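Local coordinates for insecticidal protein (Brevibacillus laterosporus, PDB 7ML9) that is active against the western corn rootworm, probably by forming beta-barrel pores in membranes as relatives of the aerolysin and epsilon-toxin group do, at residues A[185-190]-A[312-317]; A[105-110]-A[208-213]; A[137-142]-A[274-279]; A[113-118]-A[199-204]; A[94-99]-A[214-219]. One frame throughout, in Å; residues are numbered along the deposited sequence.

All five contacts join neighbouring antiparallel strands of one long sheet. Contacts 2, 4 and 5 pair the same two strands, 86-115 and 201-229: contact 5 lies about 5 Å from the centre of the chain, contact 2 about 25 Å and contact 4 about 50 Å (between centres). Contact 3, also central, joins strand 130-147 to strand 266-289, which bonds to strand 201-229 beside contacts 2 and 5. Contacts 2 to 5 are partly buried; contact 1 is a surface contact, yet Y187 and L312 pack on L208 of contact 2. Hydroxyls and amides dominate contact 3, acidic groups contact 5, aromatic and aliphatic packing contact 1, leucine packing with a water bridge contact 2, and aliphatic packing with a polar turn contact 4.

Contact 1 of 5, residues A[185-190]-A[312-317]; sequences VSYKSP and LIRTEI
R314 gives the clearest line through this pairing of strands 185-189 and 313-317, which run antiparallel at 160° with their axes 4.5 Å apart. Its CG is anti to the backbone N (chi1 -174°), and the chain stays extended to NE, so it travels beside Y187 and ends near V185. R314 CB stands 4.1 Å from Y187 CE1; R314 CG comes closer, 3.6 Å from the same CE1, touching the edge of the ring near its plane; CD draws off again. The guanidinium then meets one methyl of V185, with R314 NH2 3.7 Å from V185 CG1 in an oblique approach. NE is tied by a salt bridge to E136, whose OE2 also bonds to Y187 OH, so one carboxylate fixes the tips of both neighbours.

The Y187 ring is held between aliphatic groups. L312 CD2 makes a CH-pi contact over one face, 4.0 Å from the centroid of the Y187 ring, while V185 CG2 lies above the opposite face, toward the rim. On the other side of the sheet, I313 CD1 reaches P190 CG at 3.7 Å.

Four in-plane backbone bonds set the register, the straightest from S186 N to T315 O (2.7 Å, 173°). Paired bonds at S186-T315 and K188-I313, separated by the non-hydrogen-bonded pair Y187-R314, are the signature of regular antiparallel structure, here within the elongated beta-sheet of an epsilon-toxin-like (ETX/MTX2) fold.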
# COMPACT_ATOMS: atom_id res chain seq x y z
N VAL A 185 -16.58 -14.69 -6.36
CA VAL A 185 -17.32 -15.05 -5.17
C VAL A 185 -18.80 -15.14 -5.54
O VAL A 185 -19.24 -14.60 -6.55
CB VAL A 185 -17.12 -14.05 -4.00
CG1 VAL A 185 -15.65 -13.97 -3.60
CG2 VAL A 185 -17.64 -12.66 -4.40
N SER A 186 -19.54 -15.85 -4.72
CA SER A 186 -20.99 -15.85 -4.81
C SER A 186 -21.51 -15.05 -3.63
O SER A 186 -21.17 -15.34 -2.48
CB SER A 186 -21.55 -17.28 -4.79
OG SER A 186 -22.93 -17.27 -5.15
N TYR A 187 -22.29 -14.01 -3.93
CA TYR A 187 -23.02 -13.25 -2.93
C TYR A 187 -24.45 -13.76 -2.88
O TYR A 187 -25.06 -14.02 -3.92
CB TYR A 187 -23.03 -11.76 -3.26
CG TYR A 187 -21.66 -11.10 -3.21
CD1 TYR A 187 -20.76 -11.40 -2.20
CD2 TYR A 187 -21.29 -10.16 -4.16
CE1 TYR A 187 -19.52 -10.78 -2.14
CE2 TYR A 187 -20.04 -9.54 -4.11
CZ TYR A 187 -19.17 -9.85 -3.10
OH TYR A 187 -17.94 -9.22 -3.06
N LYS A 188 -25.00 -13.88 -1.67
CA LYS A 188 -26.35 -14.39 -1.49
C LYS A 188 -27.11 -13.49 -0.52
O LYS A 188 -26.55 -13.02 0.48
CB LYS A 188 -26.30 -15.82 -0.96
CG LYS A 188 -27.64 -16.45 -0.67
CD LYS A 188 -27.46 -17.94 -0.40
CE LYS A 188 -26.40 -18.18 0.65
NZ LYS A 188 -26.91 -18.96 1.82
N SER A 189 -28.38 -13.21 -0.84
CA SER A 189 -29.25 -12.49 0.08
C SER A 189 -30.15 -13.49 0.77
O SER A 189 -30.80 -14.30 0.09
CB SER A 189 -30.09 -11.46 -0.66
OG SER A 189 -31.06 -12.11 -1.45
N PRO A 190 -30.19 -13.52 2.10
CA PRO A 190 -31.10 -14.45 2.78
C PRO A 190 -32.56 -14.13 2.47
O PRO A 190 -32.91 -13.01 2.07
CB PRO A 190 -30.79 -14.25 4.27
CG PRO A 190 -29.43 -13.60 4.29
CD PRO A 190 -29.36 -12.76 3.05
N LEU A 312 -25.36 -9.30 2.84
CA LEU A 312 -25.07 -10.44 1.97
C LEU A 312 -24.29 -11.52 2.72
O LEU A 312 -23.68 -11.29 3.76
CB LEU A 312 -24.31 -9.98 0.72
CG LEU A 312 -22.94 -9.29 0.82
CD1 LEU A 312 -21.81 -10.27 1.13
CD2 LEU A 312 -22.64 -8.53 -0.45
N ILE A 313 -24.33 -12.73 2.17
CA ILE A 313 -23.53 -13.86 2.62
C ILE A 313 -22.54 -14.18 1.50
O ILE A 313 -22.95 -14.37 0.35
CB ILE A 313 -24.39 -15.09 2.95
CG1 ILE A 313 -25.35 -14.77 4.09
CG2 ILE A 313 -23.52 -16.27 3.34
CD1 ILE A 313 -26.47 -15.79 4.19
N ARG A 314 -21.26 -14.23 1.84
CA ARG A 314 -20.19 -14.30 0.85
C ARG A 314 -19.57 -15.70 0.86
O ARG A 314 -19.24 -16.23 1.92
CB ARG A 314 -19.12 -13.25 1.14
CG ARG A 314 -18.01 -13.12 0.09
CD ARG A 314 -16.86 -12.25 0.62
NE ARG A 314 -15.64 -12.40 -0.17
CZ ARG A 314 -14.65 -13.24 0.12
NH1 ARG A 314 -14.74 -14.03 1.19
NH2 ARG A 314 -13.58 -13.31 -0.66
N THR A 315 -19.43 -16.28 -0.33
CA THR A 315 -18.79 -17.58 -0.50
C THR A 315 -17.81 -17.50 -1.65
O THR A 315 -18.21 -17.20 -2.78
CB THR A 315 -19.81 -18.68 -0.75
OG1 THR A 315 -20.77 -18.68 0.31
CG2 THR A 315 -19.12 -20.04 -0.82
N GLU A 316 -16.52 -17.77 -1.38
CA GLU A 316 -15.52 -17.74 -2.44
C GLU A 316 -15.64 -19.00 -3.29
O GLU A 316 -15.89 -20.09 -2.78
CB GLU A 316 -14.10 -17.62 -1.87
CG GLU A 316 -13.02 -17.54 -2.96
CD GLU A 316 -11.59 -17.38 -2.43
OE1 GLU A 316 -11.41 -16.91 -1.28
OE2 GLU A 316 -10.65 -17.71 -3.17
N ILE A 317 -15.48 -18.84 -4.60
CA ILE A 317 -15.43 -20.00 -5.48
C ILE A 317 -14.00 -20.16 -6.01
O ILE A 317 -13.31 -21.12 -5.63
CB ILE A 317 -16.46 -19.91 -6.63
CG1 ILE A 317 -16.63 -18.51 -7.19
CG2 ILE A 317 -17.82 -20.32 -6.12
CD1 ILE A 317 -17.62 -18.43 -8.36

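Contact 2 of 5, residues A[105-110]-A[208-213]; sequences TPLYAG and LNTGSI
L107 and L208 form the one hydrogen-bonded pair here, and they settle on the same face of the sheet with different conformations. L107 has CG anti to its carbonyl carbon (chi1 -62°), which sends L107 CD1 across T210 at about a right angle, 3.8 Å from T210 CG2. L208 instead has CG anti to the backbone N (chi1 175°). L107 CB and L208 CB stand 4.3 Å apart, and the L208 branch packs on Y132 and L312.

T210 has CG2 anti to the carbonyl carbon, where it meets L107 CD1, and OG1 in the crowded position. N209 runs beside P106, N209 OD1 3.6 Å from P106 CG, while ND2 bonds to D282.

Within the two segments the direct backbone bonds are L107 N to L208 O (2.8 Å) and L208 N to L107 O (2.7 Å), both in the carbonyl planes. At P106, which has no N-H, a water donates to T105 O (2.7 Å) and bonds T210 OG1, with no donor assigned; T210 pairs again with G104.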
# COMPACT_ATOMS: atom_id res chain seq x y z
N THR A 105 -22.36 1.55 -9.15
CA THR A 105 -23.68 1.38 -9.74
C THR A 105 -24.29 0.08 -9.24
O THR A 105 -23.63 -0.96 -9.27
CB THR A 105 -23.58 1.35 -11.27
OG1 THR A 105 -23.05 2.60 -11.74
CG2 THR A 105 -24.95 1.10 -11.89
N PRO A 106 -25.53 0.09 -8.75
CA PRO A 106 -26.15 -1.16 -8.32
C PRO A 106 -26.38 -2.10 -9.49
O PRO A 106 -26.63 -1.67 -10.62
CB PRO A 106 -27.48 -0.71 -7.69
CG PRO A 106 -27.28 0.76 -7.39
CD PRO A 106 -26.39 1.26 -8.49
N LEU A 107 -26.25 -3.39 -9.22
CA LEU A 107 -26.30 -4.42 -10.26
C LEU A 107 -27.57 -5.24 -10.07
O LEU A 107 -27.77 -5.84 -9.01
CB LEU A 107 -25.05 -5.31 -10.19
CG LEU A 107 -23.71 -4.58 -10.43
CD1 LEU A 107 -22.49 -5.45 -10.09
CD2 LEU A 107 -23.63 -4.05 -11.85
N TYR A 108 -28.41 -5.26 -11.09
CA TYR A 108 -29.64 -6.06 -11.05
C TYR A 108 -29.32 -7.55 -10.92
O TYR A 108 -28.56 -8.10 -11.73
CB TYR A 108 -30.45 -5.78 -12.31
CG TYR A 108 -31.71 -6.62 -12.41
CD1 TYR A 108 -32.70 -6.52 -11.44
CD2 TYR A 108 -31.89 -7.52 -13.45
CE1 TYR A 108 -33.85 -7.29 -11.52
CE2 TYR A 108 -33.03 -8.30 -13.54
CZ TYR A 108 -34.01 -8.17 -12.57
OH TYR A 108 -35.15 -8.94 -12.66
N ALA A 109 -29.89 -8.20 -9.90
CA ALA A 109 -29.61 -9.60 -9.59
C ALA A 109 -30.76 -10.55 -9.93
O ALA A 109 -30.54 -11.77 -9.93
CB ALA A 109 -29.28 -9.76 -8.10
N GLY A 110 -31.97 -10.06 -10.20
CA GLY A 110 -33.07 -10.94 -10.57
C GLY A 110 -34.36 -10.51 -9.88
O GLY A 110 -34.42 -9.49 -9.20
N LEU A 208 -27.59 -5.87 -6.34
CA LEU A 208 -26.36 -5.94 -5.56
C LEU A 208 -25.74 -4.54 -5.52
O LEU A 208 -25.50 -3.93 -6.56
CB LEU A 208 -25.37 -6.94 -6.17
CG LEU A 208 -23.99 -7.01 -5.50
CD1 LEU A 208 -24.08 -7.60 -4.11
CD2 LEU A 208 -23.04 -7.81 -6.37
N ASN A 209 -25.50 -4.04 -4.32
CA ASN A 209 -24.76 -2.79 -4.17
C ASN A 209 -23.27 -3.12 -4.12
O ASN A 209 -22.87 -4.14 -3.55
CB ASN A 209 -25.18 -2.04 -2.91
CG ASN A 209 -26.47 -1.25 -3.09
OD1 ASN A 209 -26.73 -0.65 -4.14
ND2 ASN A 209 -27.28 -1.23 -2.04
N THR A 210 -22.46 -2.25 -4.72
CA THR A 210 -21.01 -2.46 -4.78
C THR A 210 -20.28 -1.27 -4.15
O THR A 210 -20.82 -0.17 -4.01
CB THR A 210 -20.54 -2.65 -6.23
OG1 THR A 210 -20.77 -1.45 -6.98
CG2 THR A 210 -21.28 -3.81 -6.93
N GLY A 211 -19.01 -1.51 -3.79
CA GLY A 211 -18.16 -0.45 -3.30
C GLY A 211 -16.74 -0.63 -3.80
O GLY A 211 -16.33 -1.72 -4.23
N SER A 212 -15.99 0.46 -3.73
CA SER A 212 -14.57 0.42 -4.04
C SER A 212 -13.82 1.26 -3.01
O SER A 212 -14.40 2.07 -2.29
CB SER A 212 -14.27 0.89 -5.47
OG SER A 212 -14.84 2.16 -5.73
N ILE A 213 -12.53 1.00 -2.93
CA ILE A 213 -11.65 1.71 -2.02
C ILE A 213 -10.32 1.90 -2.73
O ILE A 213 -9.92 1.09 -3.57
CB ILE A 213 -11.50 0.93 -0.69
CG1 ILE A 213 -10.78 1.76 0.36
CG2 ILE A 213 -10.78 -0.40 -0.91
CD1 ILE A 213 -10.83 1.14 1.74
O HOH W 1 -21.05 -1.71 -9.76

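Contact 3 of 5, residues A[137-142]-A[274-279]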
# COMPACT_ATOMS: atom_id res chain seq x y z
N SER A 137 -11.61 -7.67 -6.82
CA SER A 137 -10.28 -7.39 -7.33
C SER A 137 -9.55 -6.53 -6.32
O SER A 137 -10.14 -5.61 -5.75
CB SER A 137 -10.34 -6.66 -8.68
OG SER A 137 -9.12 -6.79 -9.38
N THR A 138 -8.28 -6.85 -6.08
CA THR A 138 -7.38 -5.99 -5.32
C THR A 138 -6.12 -5.80 -6.14
O THR A 138 -5.52 -6.79 -6.59
CB THR A 138 -7.02 -6.59 -3.97
OG1 THR A 138 -8.20 -6.76 -3.18
CG2 THR A 138 -6.03 -5.68 -3.23
N SER A 139 -5.70 -4.55 -6.35
CA SER A 139 -4.45 -4.31 -7.05
C SER A 139 -3.62 -3.27 -6.30
O SER A 139 -4.14 -2.47 -5.51
CB SER A 139 -4.68 -3.90 -8.51
OG SER A 139 -5.36 -2.67 -8.62
N ASN A 140 -2.32 -3.31 -6.54
CA ASN A 140 -1.42 -2.34 -5.95
C ASN A 140 -0.36 -1.96 -6.98
O ASN A 140 -0.16 -2.66 -7.98
CB ASN A 140 -0.82 -2.87 -4.64
CG ASN A 140 0.29 -3.92 -4.85
OD1 ASN A 140 1.19 -3.72 -5.66
ND2 ASN A 140 0.23 -5.00 -4.08
N THR A 141 0.28 -0.81 -6.75
CA THR A 141 1.39 -0.34 -7.57
C THR A 141 2.46 0.22 -6.64
O THR A 141 2.13 0.99 -5.73
CB THR A 141 0.96 0.75 -8.56
OG1 THR A 141 0.03 0.20 -9.51
CG2 THR A 141 2.17 1.29 -9.31
N THR A 142 3.71 -0.17 -6.84
CA THR A 142 4.80 0.45 -6.10
C THR A 142 5.19 1.73 -6.82
O THR A 142 5.68 1.69 -7.96
CB THR A 142 5.98 -0.51 -5.98
OG1 THR A 142 5.56 -1.67 -5.25
CG2 THR A 142 7.14 0.18 -5.24
N THR A 274 0.41 2.47 -3.95
CA THR A 274 -1.02 2.72 -4.00
C THR A 274 -1.75 1.39 -4.04
O THR A 274 -1.15 0.35 -4.33
CB THR A 274 -1.43 3.57 -5.22
OG1 THR A 274 -0.95 2.95 -6.43
CG2 THR A 274 -0.89 4.98 -5.12
N PHE A 275 -3.04 1.40 -3.74
CA PHE A 275 -3.84 0.18 -3.85
C PHE A 275 -5.28 0.54 -4.17
O PHE A 275 -5.72 1.67 -3.96
CB PHE A 275 -3.79 -0.66 -2.57
CG PHE A 275 -4.51 -0.03 -1.41
CD1 PHE A 275 -3.84 0.85 -0.58
CD2 PHE A 275 -5.85 -0.30 -1.17
CE1 PHE A 275 -4.50 1.45 0.49
CE2 PHE A 275 -6.52 0.29 -0.11
CZ PHE A 275 -5.84 1.17 0.73
N LYS A 276 -6.01 -0.44 -4.68
CA LYS A 276 -7.44 -0.26 -4.88
C LYS A 276 -8.11 -1.62 -4.79
O LYS A 276 -7.47 -2.66 -4.98
CB LYS A 276 -7.75 0.41 -6.22
CG LYS A 276 -7.26 -0.36 -7.41
CD LYS A 276 -7.67 0.34 -8.69
CE LYS A 276 -7.00 -0.30 -9.90
NZ LYS A 276 -7.90 -0.37 -11.08
N SER A 277 -9.41 -1.61 -4.50
CA SER A 277 -10.13 -2.86 -4.28
C SER A 277 -11.61 -2.62 -4.54
O SER A 277 -12.11 -1.51 -4.33
CB SER A 277 -9.90 -3.36 -2.86
OG SER A 277 -10.30 -4.70 -2.70
N ASN A 278 -12.30 -3.66 -5.01
CA ASN A 278 -13.75 -3.56 -5.24
C ASN A 278 -14.44 -4.82 -4.75
O ASN A 278 -13.85 -5.91 -4.69
CB ASN A 278 -14.08 -3.30 -6.70
CG ASN A 278 -13.78 -4.51 -7.57
OD1 ASN A 278 -12.64 -4.69 -8.00
ND2 ASN A 278 -14.79 -5.34 -7.81
N TYR A 279 -15.72 -4.67 -4.41
CA TYR A 279 -16.41 -5.71 -3.66
C TYR A 279 -17.90 -5.37 -3.65
O TYR A 279 -18.29 -4.22 -3.85
CB TYR A 279 -15.87 -5.82 -2.22
CG TYR A 279 -15.57 -4.47 -1.61
CD1 TYR A 279 -16.59 -3.66 -1.10
CD2 TYR A 279 -14.27 -3.97 -1.56
CE1 TYR A 279 -16.33 -2.41 -0.56
CE2 TYR A 279 -13.99 -2.72 -1.03
CZ TYR A 279 -15.02 -1.94 -0.52
OH TYR A 279 -14.75 -0.70 0.02
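The amide of N278 lies beside S137, with N278 OD1 3.1 Å from S137 CB; its ND2 is held by two bonds, to Y134 OH and T135 O, which fix the rotation of the amide. On the other face of the sheet N140 turns its amide away from strand 274-279, and ND2 is gripped by T169 OG1 and E170 O. The ring of F275 also leads away from strand 137-142, with CG in the crowded position between N and carbonyl carbon. It meets the F158 ring with planes about 35° apart, and F275 CE1 lies 3.6 Å from L95 CD1.

Between the strands, hydroxyls do much of the touching. T138 OG1 and S277 OG, on the same face as N140 and F275, share a hydrogen bond of 3.0 Å in which either may donate. Across the sheet, K276 runs extended from CB to CE alongside S139, K276 CG and CE each 3.2 Å from S139 OG, and bends only at NZ.

The backbone is regular. S139 N to K276 O and K276 N to S139 O are both 2.9 Å, in the carbonyl planes. T141 and T274 also exchange two bonds, but T141 N sits 38° above the plane of the T274 carbonyl. With an axis angle of 169°, this is nearly antiparallel pairing rich in serine and threonine, as is characteristic of the long strands of aerolysin-type pore-forming toxins.

Contact 4 of 5, residues A[113-118]-A[199-204]; sequences VLDNSK and GKTYRV. With EDO (1,2-ethanediol), chain I; EDO (1,2-ethanediol), chain G.
Strands 113-115 and 201-204 run antiparallel, their axes 4.6 Å apart and 163° to each other, and L114 and Y202 form the hydrogen-bonded pair. L114 N bonds to Y202 O (2.7 Å) from 30° above the carbonyl plane, whereas the return bond from Y202 N lies in the plane of the L114 carbonyl.

L114 has CG anti to the carbonyl carbon, and L114 CD1 rests obliquely on V204 CG2 at 3.7 Å, beside I194 and V196. On the other face, V113 CG1, anti to its backbone N, presses 3.5 Å from T201 CG2. R203, also there, forms a salt bridge with E288; R203 NH1 lies only 2.3 Å from O2 of an ethanediol, probably from the crystallisation liquor, too short to carry weight.

At D115, which still pairs with T201, OD1 takes two donors from S117: OG at 2.7 Å on its syn lone pair, and backbone N at 2.9 Å from above the carboxylate plane, an Asx turn. N116 N bonds to K200 O at 2.9 Å; a separate, weak bond runs from G199 N to N116 O.

Apolar packing thus gives way beyond L114 to a turn whose carboxylate, with one N-H and one O-H on the same oxygen, should favour the charged form.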
# COMPACT_ATOMS: atom_id res chain seq x y z
N VAL A 113 -41.95 -13.28 -7.95
CA VAL A 113 -43.31 -12.80 -7.71
C VAL A 113 -43.83 -13.42 -6.41
O VAL A 113 -43.59 -14.60 -6.13
CB VAL A 113 -44.25 -13.14 -8.88
CG1 VAL A 113 -45.67 -12.70 -8.57
CG2 VAL A 113 -43.77 -12.46 -10.14
N LEU A 114 -44.51 -12.60 -5.62
CA LEU A 114 -45.19 -13.05 -4.41
C LEU A 114 -46.68 -12.89 -4.68
O LEU A 114 -47.21 -11.78 -4.64
CB LEU A 114 -44.73 -12.25 -3.19
CG LEU A 114 -43.24 -12.30 -2.82
CD1 LEU A 114 -42.98 -11.40 -1.60
CD2 LEU A 114 -42.76 -13.73 -2.56
N ASP A 115 -47.35 -13.99 -5.01
CA ASP A 115 -48.71 -13.96 -5.56
C ASP A 115 -49.70 -14.33 -4.47
O ASP A 115 -49.83 -15.50 -4.10
CB ASP A 115 -48.83 -14.91 -6.75
CG ASP A 115 -50.19 -14.83 -7.44
OD1 ASP A 115 -51.05 -14.04 -7.02
OD2 ASP A 115 -50.39 -15.57 -8.41
N ASN A 116 -50.40 -13.33 -3.94
CA ASN A 116 -51.51 -13.57 -3.02
C ASN A 116 -52.84 -13.17 -3.65
O ASN A 116 -53.78 -12.79 -2.95
CB ASN A 116 -51.29 -12.81 -1.71
CG ASN A 116 -52.08 -13.40 -0.54
OD1 ASN A 116 -52.45 -14.56 -0.54
ND2 ASN A 116 -52.32 -12.57 0.48
N SER A 117 -52.92 -13.23 -4.99
CA SER A 117 -54.11 -12.74 -5.68
C SER A 117 -55.34 -13.56 -5.34
O SER A 117 -56.46 -13.03 -5.35
CB SER A 117 -53.88 -12.73 -7.19
OG SER A 117 -53.68 -14.04 -7.69
N LYS A 118 -55.17 -14.84 -5.05
CA LYS A 118 -56.28 -15.72 -4.72
C LYS A 118 -56.50 -15.88 -3.22
O LYS A 118 -57.38 -16.65 -2.82
CB LYS A 118 -56.07 -17.10 -5.36
CG LYS A 118 -56.02 -17.05 -6.88
CD LYS A 118 -57.41 -16.99 -7.47
CE LYS A 118 -57.38 -16.51 -8.92
NZ LYS A 118 -57.70 -15.05 -9.03
N GLY A 199 -55.46 -10.66 -1.94
CA GLY A 199 -55.76 -10.22 -3.29
C GLY A 199 -54.65 -9.47 -4.00
O GLY A 199 -54.86 -9.03 -5.14
N LYS A 200 -53.48 -9.31 -3.38
CA LYS A 200 -52.41 -8.52 -3.98
C LYS A 200 -51.34 -9.43 -4.58
O LYS A 200 -51.10 -10.54 -4.12
CB LYS A 200 -51.77 -7.58 -2.96
CG LYS A 200 -52.72 -6.59 -2.31
CD LYS A 200 -53.38 -5.67 -3.32
CE LYS A 200 -54.12 -4.54 -2.60
NZ LYS A 200 -54.90 -3.74 -3.57
N THR A 201 -50.72 -8.95 -5.65
CA THR A 201 -49.56 -9.61 -6.23
C THR A 201 -48.40 -8.64 -6.16
O THR A 201 -48.50 -7.52 -6.66
CB THR A 201 -49.82 -10.05 -7.67
OG1 THR A 201 -50.95 -10.93 -7.72
CG2 THR A 201 -48.59 -10.78 -8.22
N TYR A 202 -47.31 -9.07 -5.53
CA TYR A 202 -46.12 -8.25 -5.38
C TYR A 202 -44.97 -8.83 -6.20
O TYR A 202 -44.91 -10.03 -6.48
CB TYR A 202 -45.70 -8.16 -3.91
CG TYR A 202 -46.51 -7.20 -3.08
CD1 TYR A 202 -47.57 -6.48 -3.63
CD2 TYR A 202 -46.20 -6.99 -1.73
CE1 TYR A 202 -48.31 -5.60 -2.86
CE2 TYR A 202 -46.93 -6.11 -0.96
CZ TYR A 202 -47.99 -5.42 -1.53
OH TYR A 202 -48.70 -4.54 -0.76
N ARG A 203 -44.07 -7.95 -6.62
CA ARG A 203 -42.86 -8.32 -7.33
C ARG A 203 -41.69 -7.87 -6.49
O ARG A 203 -41.68 -6.73 -6.02
CB ARG A 203 -42.82 -7.67 -8.71
CG ARG A 203 -41.67 -8.09 -9.57
CD ARG A 203 -41.95 -7.70 -11.01
NE ARG A 203 -41.58 -6.31 -11.26
CZ ARG A 203 -42.03 -5.59 -12.28
NH1 ARG A 203 -42.89 -6.12 -13.14
NH2 ARG A 203 -41.63 -4.33 -12.43
N VAL A 204 -40.73 -8.76 -6.25
CA VAL A 204 -39.50 -8.43 -5.54
C VAL A 204 -38.37 -8.37 -6.56
O VAL A 204 -38.09 -9.37 -7.23
CB VAL A 204 -39.17 -9.46 -4.45
CG1 VAL A 204 -37.93 -9.00 -3.66
CG2 VAL A 204 -40.36 -9.65 -3.54
C1 EDO I . -42.88 -10.43 -12.92
O1 EDO I . -41.70 -11.15 -12.56
C2 EDO I . -42.63 -9.61 -14.18
O2 EDO I . -43.05 -8.27 -13.93
C1 EDO G . -53.14 -18.96 -1.24
O1 EDO G . -53.69 -20.29 -1.12
C2 EDO G . -52.40 -18.56 0.05
O2 EDO G . -52.87 -17.30 0.54

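Contact 5 of 5, residues A[94-99]-A[214-219]; sequences TLEGSP and SGEANL. With ACT (acetate ion), chain D.
An antiparallel strand edge that comes apart where one partner turns a corner defines this contact, near the centre of the chain, between the long strands 86-115 and 201-229. T94 and N218 exchange two bonds, N218 N approaching T94 O nearly along the C=O axis at 2.9 Å. E96 N reaches E216 O at 3.0 Å, but from 38° above the carbonyl plane. The reciprocal link passes through a water, which donates to E96 O at 2.6 Å and accepts from E216 N at 2.9 Å. At G97, with positive phi, the chain turns, and P99 CB comes 3.5 Å from S214 O. An acetate, probably from the crystallisation liquor, lies at the corner with a weak bond from S98 N.

E96 has CG anti to its backbone N (chi1 -160°) and bends at chi2. E96 CG lies 3.3 Å from N218 CG, carboxylate and amide planes 21° apart. E96 OE2 is 4.4 Å from E216 OE1.

Such like charges might raise the proton affinity of one of them. A samarium ion, a heavy atom in the crystal and no known natural ligand, lies about 3 Å from the E96 side chain (nearest atoms) and probably offsets part of this negative potential.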
# COMPACT_ATOMS: atom_id res chain seq x y z
N THR A 94 2.55 -0.38 5.74
CA THR A 94 1.45 0.06 6.59
C THR A 94 0.55 1.00 5.81
O THR A 94 0.98 1.68 4.87
CB THR A 94 1.95 0.77 7.87
OG1 THR A 94 2.51 2.04 7.55
CG2 THR A 94 3.00 -0.07 8.56
N LEU A 95 -0.72 1.00 6.20
CA LEU A 95 -1.69 1.89 5.59
C LEU A 95 -1.32 3.33 5.88
O LEU A 95 -0.95 3.68 7.00
CB LEU A 95 -3.09 1.57 6.14
CG LEU A 95 -4.22 2.36 5.50
CD1 LEU A 95 -4.39 1.93 4.05
CD2 LEU A 95 -5.49 2.14 6.30
N GLU A 96 -1.42 4.17 4.86
CA GLU A 96 -0.98 5.56 4.93
C GLU A 96 -2.17 6.48 4.76
O GLU A 96 -2.78 6.53 3.68
CB GLU A 96 0.09 5.83 3.88
CG GLU A 96 0.91 7.05 4.20
CD GLU A 96 0.41 8.26 3.50
OE1 GLU A 96 0.01 9.22 4.18
OE2 GLU A 96 0.42 8.24 2.25
N GLY A 97 -2.50 7.23 5.81
CA GLY A 97 -3.61 8.16 5.74
C GLY A 97 -4.96 7.46 5.83
O GLY A 97 -5.09 6.36 6.37
N SER A 98 -5.98 8.12 5.28
CA SER A 98 -7.34 7.60 5.23
C SER A 98 -7.67 7.17 3.81
O SER A 98 -7.70 8.02 2.91
CB SER A 98 -8.34 8.66 5.69
OG SER A 98 -8.62 8.53 7.07
N PRO A 99 -7.94 5.89 3.55
CA PRO A 99 -8.39 5.49 2.21
C PRO A 99 -9.73 6.14 1.85
O PRO A 99 -10.50 6.58 2.71
CB PRO A 99 -8.53 3.96 2.31
CG PRO A 99 -7.76 3.58 3.55
CD PRO A 99 -7.86 4.75 4.48
N SER A 214 -9.65 3.02 -2.44
CA SER A 214 -8.29 3.22 -2.93
C SER A 214 -7.53 4.02 -1.89
O SER A 214 -8.12 4.75 -1.08
CB SER A 214 -8.26 3.92 -4.28
OG SER A 214 -8.86 5.20 -4.20
N GLY A 215 -6.22 3.85 -1.89
CA GLY A 215 -5.43 4.55 -0.91
C GLY A 215 -3.95 4.41 -1.16
O GLY A 215 -3.52 4.08 -2.27
N GLU A 216 -3.19 4.65 -0.11
CA GLU A 216 -1.75 4.73 -0.17
C GLU A 216 -1.16 3.84 0.91
O GLU A 216 -1.77 3.61 1.96
CB GLU A 216 -1.26 6.16 0.04
CG GLU A 216 -1.80 7.16 -0.95
CD GLU A 216 -0.79 7.50 -2.01
OE1 GLU A 216 0.31 6.91 -1.99
OE2 GLU A 216 -1.10 8.37 -2.86
N ALA A 217 0.04 3.36 0.64
CA ALA A 217 0.78 2.54 1.57
C ALA A 217 2.17 3.15 1.76
O ALA A 217 2.75 3.68 0.81
CB ALA A 217 0.91 1.11 1.06
N ASN A 218 2.68 3.08 2.99
CA ASN A 218 4.10 3.30 3.25
C ASN A 218 4.84 1.97 3.22
O ASN A 218 4.40 0.99 3.84
CB ASN A 218 4.32 3.98 4.60
CG ASN A 218 3.73 5.36 4.66
OD1 ASN A 218 3.15 5.74 5.67
ND2 ASN A 218 3.86 6.11 3.58
N LEU A 219 5.95 1.93 2.50
CA LEU A 219 6.83 0.77 2.43
C LEU A 219 8.10 1.09 3.21
O LEU A 219 8.66 2.18 3.06
CB LEU A 219 7.17 0.45 0.97
CG LEU A 219 5.96 0.42 0.02
CD1 LEU A 219 6.41 0.14 -1.39
CD2 LEU A 219 4.96 -0.62 0.48
C ACT D . -4.78 8.50 1.53
O ACT D . -3.61 8.06 1.44
OXT ACT D . -5.23 9.30 2.39
CH3 ACT D . -5.80 7.96 0.43
O HOH W 2 -4.68 5.36 2.27